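Local coordinates for peptidoglycan synthetase penicillin-binding protein 3 (Bifidobacterium adolescentis, PDB 4YE5) that probably binds penicillin and, as a member of the transpeptidase family, is thought to cross-link the peptide stems of peptidoglycan in the cell wall, at residues T474-V478 and G536-A540; Y481-S487 and Y506-A512. All blocks are in the same frame, centred on the assembly; numbering follows the deposited sequence.

Contact 1. Residues T474-V478 and G536-A540; sequences TFVKV and GPVTA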
loop_
_atom_site.group_PDB
_atom_site.type_symbol
_atom_site.label_atom_id
_atom_site.label_comp_id
_atom_site.label_asym_id
_atom_site.label_seq_id
_atom_site.Cartn_x
_atom_site.Cartn_y
_atom_site.Cartn_z
ATOM N N THR A 474 19.846 4.402 -26.922
ATOM C CA THR A 474 20.252 3.244 -27.725
ATOM C C THR A 474 19.661 1.946 -27.156
ATOM O O THR A 474 19.553 0.948 -27.873
ATOM C CB THR A 474 21.794 3.101 -27.840
ATOM O OG1 THR A 474 22.365 3.181 -26.532
ATOM C CG2 THR A 474 22.392 4.221 -28.716
ATOM N N PHE A 475 19.288 1.948 -25.872
ATOM C CA PHE A 475 18.726 0.746 -25.242
ATOM C C PHE A 475 17.507 0.999 -24.335
ATOM O O PHE A 475 16.907 0.050 -23.810
ATOM C CB PHE A 475 19.810 -0.068 -24.502
ATOM C CG PHE A 475 20.375 0.623 -23.293
ATOM C CD1 PHE A 475 21.329 1.635 -23.428
ATOM C CD2 PHE A 475 19.958 0.266 -22.025
ATOM C CE1 PHE A 475 21.838 2.272 -22.305
ATOM C CE2 PHE A 475 20.463 0.899 -20.902
ATOM C CZ PHE A 475 21.389 1.904 -21.036
ATOM N N VAL A 476 17.137 2.266 -24.144
ATOM C CA VAL A 476 15.943 2.584 -23.336
ATOM C C VAL A 476 15.009 3.436 -24.203
ATOM O O VAL A 476 15.307 4.591 -24.499
ATOM C CB VAL A 476 16.285 3.332 -22.022
ATOM C CG1 VAL A 476 15.009 3.526 -21.151
ATOM C CG2 VAL A 476 17.364 2.599 -21.226
ATOM N N LYS A 477 13.893 2.855 -24.628
ATOM C CA LYS A 477 13.035 3.477 -25.632
ATOM C C LYS A 477 11.593 3.096 -25.373
ATOM O O LYS A 477 11.319 1.955 -25.044
ATOM C CB LYS A 477 13.352 2.949 -27.044
ATOM C CG LYS A 477 14.574 3.512 -27.757
ATOM C CD LYS A 477 14.550 3.073 -29.237
ATOM C CE LYS A 477 15.927 3.211 -29.952
ATOM N NZ LYS A 477 17.002 2.285 -29.390
ATOM N N VAL A 478 10.672 4.040 -25.564
ATOM C CA VAL A 478 9.265 3.702 -25.690
ATOM C C VAL A 478 8.826 4.361 -26.986
ATOM O O VAL A 478 8.703 5.589 -27.055
ATOM C CB VAL A 478 8.391 4.204 -24.511
ATOM C CG1 VAL A 478 6.911 3.847 -24.770
ATOM C CG2 VAL A 478 8.825 3.576 -23.202
ATOM N N GLY A 536 16.728 0.869 -16.291
ATOM C CA GLY A 536 16.203 1.668 -17.402
ATOM C C GLY A 536 15.226 0.964 -18.347
ATOM O O GLY A 536 14.087 1.387 -18.484
ATOM N N PRO A 537 15.670 -0.108 -19.021
ATOM C CA PRO A 537 14.773 -0.833 -19.944
ATOM C C PRO A 537 13.540 -1.373 -19.208
ATOM O O PRO A 537 12.478 -1.475 -19.793
ATOM C CB PRO A 537 15.641 -2.003 -20.418
ATOM C CG PRO A 537 17.085 -1.449 -20.325
ATOM C CD PRO A 537 17.051 -0.622 -19.058
ATOM N N VAL A 538 13.692 -1.710 -17.933
ATOM C CA VAL A 538 12.552 -2.181 -17.141
ATOM C C VAL A 538 11.506 -1.069 -16.990
ATOM O O VAL A 538 10.328 -1.331 -17.148
ATOM C CB VAL A 538 12.998 -2.787 -15.777
ATOM C CG1 VAL A 538 11.783 -3.368 -14.978
ATOM C CG2 VAL A 538 14.054 -3.882 -16.022
ATOM N N THR A 539 11.915 0.182 -16.744
ATOM C CA THR A 539 10.904 1.238 -16.629
ATOM C C THR A 539 10.216 1.430 -17.968
ATOM O O THR A 539 9.035 1.732 -18.024
ATOM C CB THR A 539 11.474 2.605 -16.177
ATOM O OG1 THR A 539 12.184 3.223 -17.266
ATOM C CG2 THR A 539 12.390 2.436 -14.969
ATOM N N ALA A 540 10.981 1.272 -19.048
ATOM C CA ALA A 540 10.448 1.431 -20.398
ATOM C C ALA A 540 9.434 0.348 -20.812
ATOM O O ALA A 540 8.499 0.620 -21.573
ATOM C CB ALA A 540 11.603 1.536 -21.432
#
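Val476 and Ala540 meet where the loop between helix 455-470 and strand 484-492 lies against the first turns of helix 535-549, the C-terminal helix that packs on the antiparallel sheet of the penicillin-binding transpeptidase fold. No hydrogen bond crosses; most of the contact is apolar packing. Val476 divides its two methyls: CG1, anti to the backbone N (chi1 -175°), lies 4.0 Å from Ala540 CB, while CG2 sits 3.9 Å from Pro537 CD, the valine and proline side chains crossing at about a right angle. Farther along the loop, Val478 CG2 completes the hold on the same alanine at 3.9 Å from Ala540 CB. At the other end the Phe475 ring presents its edge to the proline, with Phe475 CD2 3.8 Å from Pro537 CG, and the ring of Phe530, nearly parallel to that of Phe475, meets the phenylalanine.

Backbone carbonyls supply a second kind of contact. Lys477 sets out away from the helix and its NZ bonds to Asn473 O, yet its own carbonyl O rests 3.6 Å from Ala540 CB. Val478 CG2 comes to 3.4 Å from Ala540 O. Gly536 O touches the Val476 methyl CG1 and takes two bonds within its own turn: one from Ala540 N, and one from Thr539 OG1, which reaches it at 2.9 Å in the carbonyl plane, on a lone pair of Gly536 O.

Contact 2. Residues Y481-S487 and Y506-A512; sequences YRMAAKS and YSTIIPA
Ala484 and Ile509 pair near the open end of a beta hairpin, strands 484-492 and 501-510 running antiparallel (177°) at one border of the transpeptidase domain's five-stranded sheet. This is the tight part. Ala484 N reaches Ile509 O, and Ile509 N returns to Ala484 O at 2.7 Å; Lys486 and Ser507 form the next hydrogen-bonded pair. At the non-hydrogen-bonded pair between them, Ala485 with Thr508, Ala485 CB lies 3.5 Å from Tyr506 CE1. The Tyr506 ring, CG anti to the backbone N (chi1 -157°), lies back along the neighbouring strand, with Lys486 O over one face and Ser487 CB 3.6 Å from its CD2. The Lys486 side chain leaves from the other face of the sheet, where NZ bonds to Ser287 OG and Leu339 O, consistent with the SxxK serine and KSG lysine of a penicillin-binding active site.

Before Ala484 the regular pairing gives way to a looser end, where Tyr481, Arg482 and Met483 are partly exposed. The selenomethionine Met483 slants across Thr508, its CG 3.6 Å from Thr508 CG2, and runs beside Ile510. Tyr481 merely brings its ring edge to Pro511 CB at 4.3 Å from CD2. Arg482 NE forms a salt bridge with Glu466 OE2 and NH1 a hydrogen bond with Ser556 O, near a bound glycerol. After the cis peptide before Pro511, one bond still ties the ends: Ala512 N meets Arg482 O at 2.8 Å from above the carbonyl plane.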
loop_
_atom_site.group_PDB
_atom_site.type_symbol
_atom_site.label_atom_id
_atom_site.label_comp_id
_atom_site.label_asym_id
_atom_site.label_seq_id
_atom_site.Cartn_x
_atom_site.Cartn_y
_atom_site.Cartn_z
ATOM N N TYR A 481 7.240 8.000 -27.886
ATOM C CA TYR A 481 7.095 8.853 -26.704
ATOM C C TYR A 481 8.405 9.418 -26.192
ATOM O O TYR A 481 9.405 8.703 -26.077
ATOM C CB TYR A 481 6.381 8.084 -25.580
ATOM C CG TYR A 481 4.992 7.608 -25.995
ATOM C CD1 TYR A 481 4.817 6.391 -26.647
ATOM C CD2 TYR A 481 3.871 8.385 -25.751
ATOM C CE1 TYR A 481 3.558 5.960 -27.043
ATOM C CE2 TYR A 481 2.603 7.954 -26.144
ATOM C CZ TYR A 481 2.456 6.748 -26.789
ATOM O OH TYR A 481 1.195 6.317 -27.173
ATOM N N ARG A 482 8.387 10.699 -25.855
ATOM C CA ARG A 482 9.544 11.337 -25.222
ATOM C C ARG A 482 9.557 11.022 -23.733
ATOM O O ARG A 482 8.499 11.005 -23.113
ATOM C CB ARG A 482 9.482 12.847 -25.459
ATOM C CG ARG A 482 9.680 13.212 -26.930
ATOM C CD ARG A 482 9.259 14.640 -27.253
ATOM N NE ARG A 482 9.852 15.637 -26.366
ATOM C CZ ARG A 482 9.491 16.919 -26.359
ATOM N NH1 ARG A 482 8.558 17.357 -27.204
ATOM N NH2 ARG A 482 10.066 17.768 -25.524
HETATM N N MSE A 483 10.746 10.768 -23.169
HETATM C CA MSE A 483 10.896 10.493 -21.737
HETATM C C MSE A 483 11.848 11.483 -21.098
HETATM O O MSE A 483 12.801 11.932 -21.728
HETATM C CB MSE A 483 11.473 9.081 -21.493
HETATM C CG MSE A 483 10.474 7.931 -21.734
HETATM SE SE MSE A 483 11.253 6.162 -21.386
HETATM C CE MSE A 483 12.290 6.014 -22.967
ATOM N N ALA A 484 11.599 11.799 -19.833
ATOM C CA ALA A 484 12.540 12.576 -19.043
ATOM C C ALA A 484 12.904 11.654 -17.896
ATOM O O ALA A 484 12.020 11.207 -17.158
ATOM C CB ALA A 484 11.900 13.835 -18.511
ATOM N N ALA A 485 14.188 11.362 -17.740
ATOM C CA ALA A 485 14.559 10.340 -16.766
ATOM C C ALA A 485 15.941 10.549 -16.202
ATOM O O ALA A 485 16.750 11.245 -16.796
ATOM C CB ALA A 485 14.481 8.956 -17.429
ATOM N N LYS A 486 16.222 9.898 -15.078
ATOM C CA LYS A 486 17.578 9.838 -14.550
ATOM C C LYS A 486 17.883 8.435 -14.066
ATOM O O LYS A 486 17.001 7.763 -13.537
ATOM C CB LYS A 486 17.774 10.823 -13.376
ATOM C CG LYS A 486 18.433 12.152 -13.769
ATOM C CD LYS A 486 19.854 12.019 -14.338
ATOM C CE LYS A 486 20.854 11.729 -13.234
ATOM N NZ LYS A 486 22.150 11.186 -13.730
ATOM N N SER A 487 19.140 8.015 -14.213
ATOM C CA SER A 487 19.613 6.745 -13.665
ATOM C C SER A 487 20.560 6.950 -12.491
ATOM O O SER A 487 21.145 8.028 -12.336
ATOM C CB SER A 487 20.397 5.986 -14.730
ATOM O OG SER A 487 21.541 6.740 -15.098
ATOM N N TYR A 506 16.194 3.895 -11.485
ATOM C CA TYR A 506 15.868 4.612 -12.703
ATOM C C TYR A 506 14.472 5.141 -12.513
ATOM O O TYR A 506 13.594 4.407 -12.086
ATOM C CB TYR A 506 15.918 3.650 -13.909
ATOM C CG TYR A 506 16.137 4.330 -15.266
ATOM C CD1 TYR A 506 15.067 4.896 -15.977
ATOM C CD2 TYR A 506 17.406 4.374 -15.848
ATOM C CE1 TYR A 506 15.280 5.513 -17.254
ATOM C CE2 TYR A 506 17.619 4.987 -17.108
ATOM C CZ TYR A 506 16.554 5.547 -17.800
ATOM O OH TYR A 506 16.779 6.151 -19.049
ATOM N N SER A 507 14.271 6.419 -12.806
ATOM C CA SER A 507 12.971 7.016 -12.641
ATOM C C SER A 507 12.662 7.840 -13.886
ATOM O O SER A 507 13.464 8.675 -14.316
ATOM C CB SER A 507 12.926 7.858 -11.366
ATOM O OG SER A 507 11.610 8.332 -11.132
ATOM N N THR A 508 11.487 7.588 -14.451
ATOM C CA THR A 508 11.100 8.147 -15.725
ATOM C C THR A 508 9.783 8.919 -15.631
ATOM O O THR A 508 8.817 8.455 -15.009
ATOM C CB THR A 508 10.869 7.019 -16.752
ATOM O OG1 THR A 508 12.070 6.243 -16.878
ATOM C CG2 THR A 508 10.526 7.636 -18.112
ATOM N N ILE A 509 9.751 10.082 -16.268
ATOM C CA ILE A 509 8.526 10.869 -16.419
ATOM C C ILE A 509 8.089 10.679 -17.857
ATOM O O ILE A 509 8.887 10.861 -18.768
ATOM C CB ILE A 509 8.806 12.373 -16.204
ATOM C CG1 ILE A 509 9.269 12.620 -14.763
ATOM C CG2 ILE A 509 7.571 13.187 -16.551
ATOM C CD1 ILE A 509 10.003 13.979 -14.553
ATOM N N ILE A 510 6.834 10.300 -18.074
ATOM C CA ILE A 510 6.403 9.985 -19.428
ATOM C C ILE A 510 4.922 10.373 -19.659
ATOM O O ILE A 510 4.102 10.252 -18.752
ATOM C CB ILE A 510 6.657 8.474 -19.714
ATOM C CG1 ILE A 510 6.459 8.154 -21.201
ATOM C CG2 ILE A 510 5.748 7.579 -18.843
ATOM C CD1 ILE A 510 6.704 6.693 -21.542
ATOM N N PRO A 511 4.592 10.942 -20.840
ATOM C CA PRO A 511 5.545 11.475 -21.832
ATOM C C PRO A 511 6.112 12.811 -21.368
ATOM O O PRO A 511 5.400 13.561 -20.689
ATOM C CB PRO A 511 4.704 11.656 -23.097
ATOM C CG PRO A 511 3.238 11.686 -22.633
ATOM C CD PRO A 511 3.184 11.006 -21.286
ATOM N N ALA A 512 7.363 13.104 -21.726
ATOM C CA ALA A 512 8.015 14.334 -21.267
ATOM C C ALA A 512 7.261 15.612 -21.656
ATOM O O ALA A 512 7.308 16.611 -20.936
ATOM C CB ALA A 512 9.466 14.407 -21.782
#

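How the contacts relate
Leaving helix 455-470, the chain first passes through 474-478 and then, almost at once, enters 481-487. It turns back as a hairpin, and contact 2 closes that short loop when 506-512 returns. Strand 517-524 follows, and only then does 536-540 reach 474-478, so contact 1 closes a wider loop that encloses contact 2 without crossing it. Their centres lie 9 Å apart, and they touch directly: Thr539 OG1 of the helix and Thr508 OG1 of the sheet probably share a hydrogen bond, Gly536 CA packs on the Tyr506 ring, and Met483 CE reaches Val478 N. Together they bind the border hairpin, the loop before it and helix 535-549.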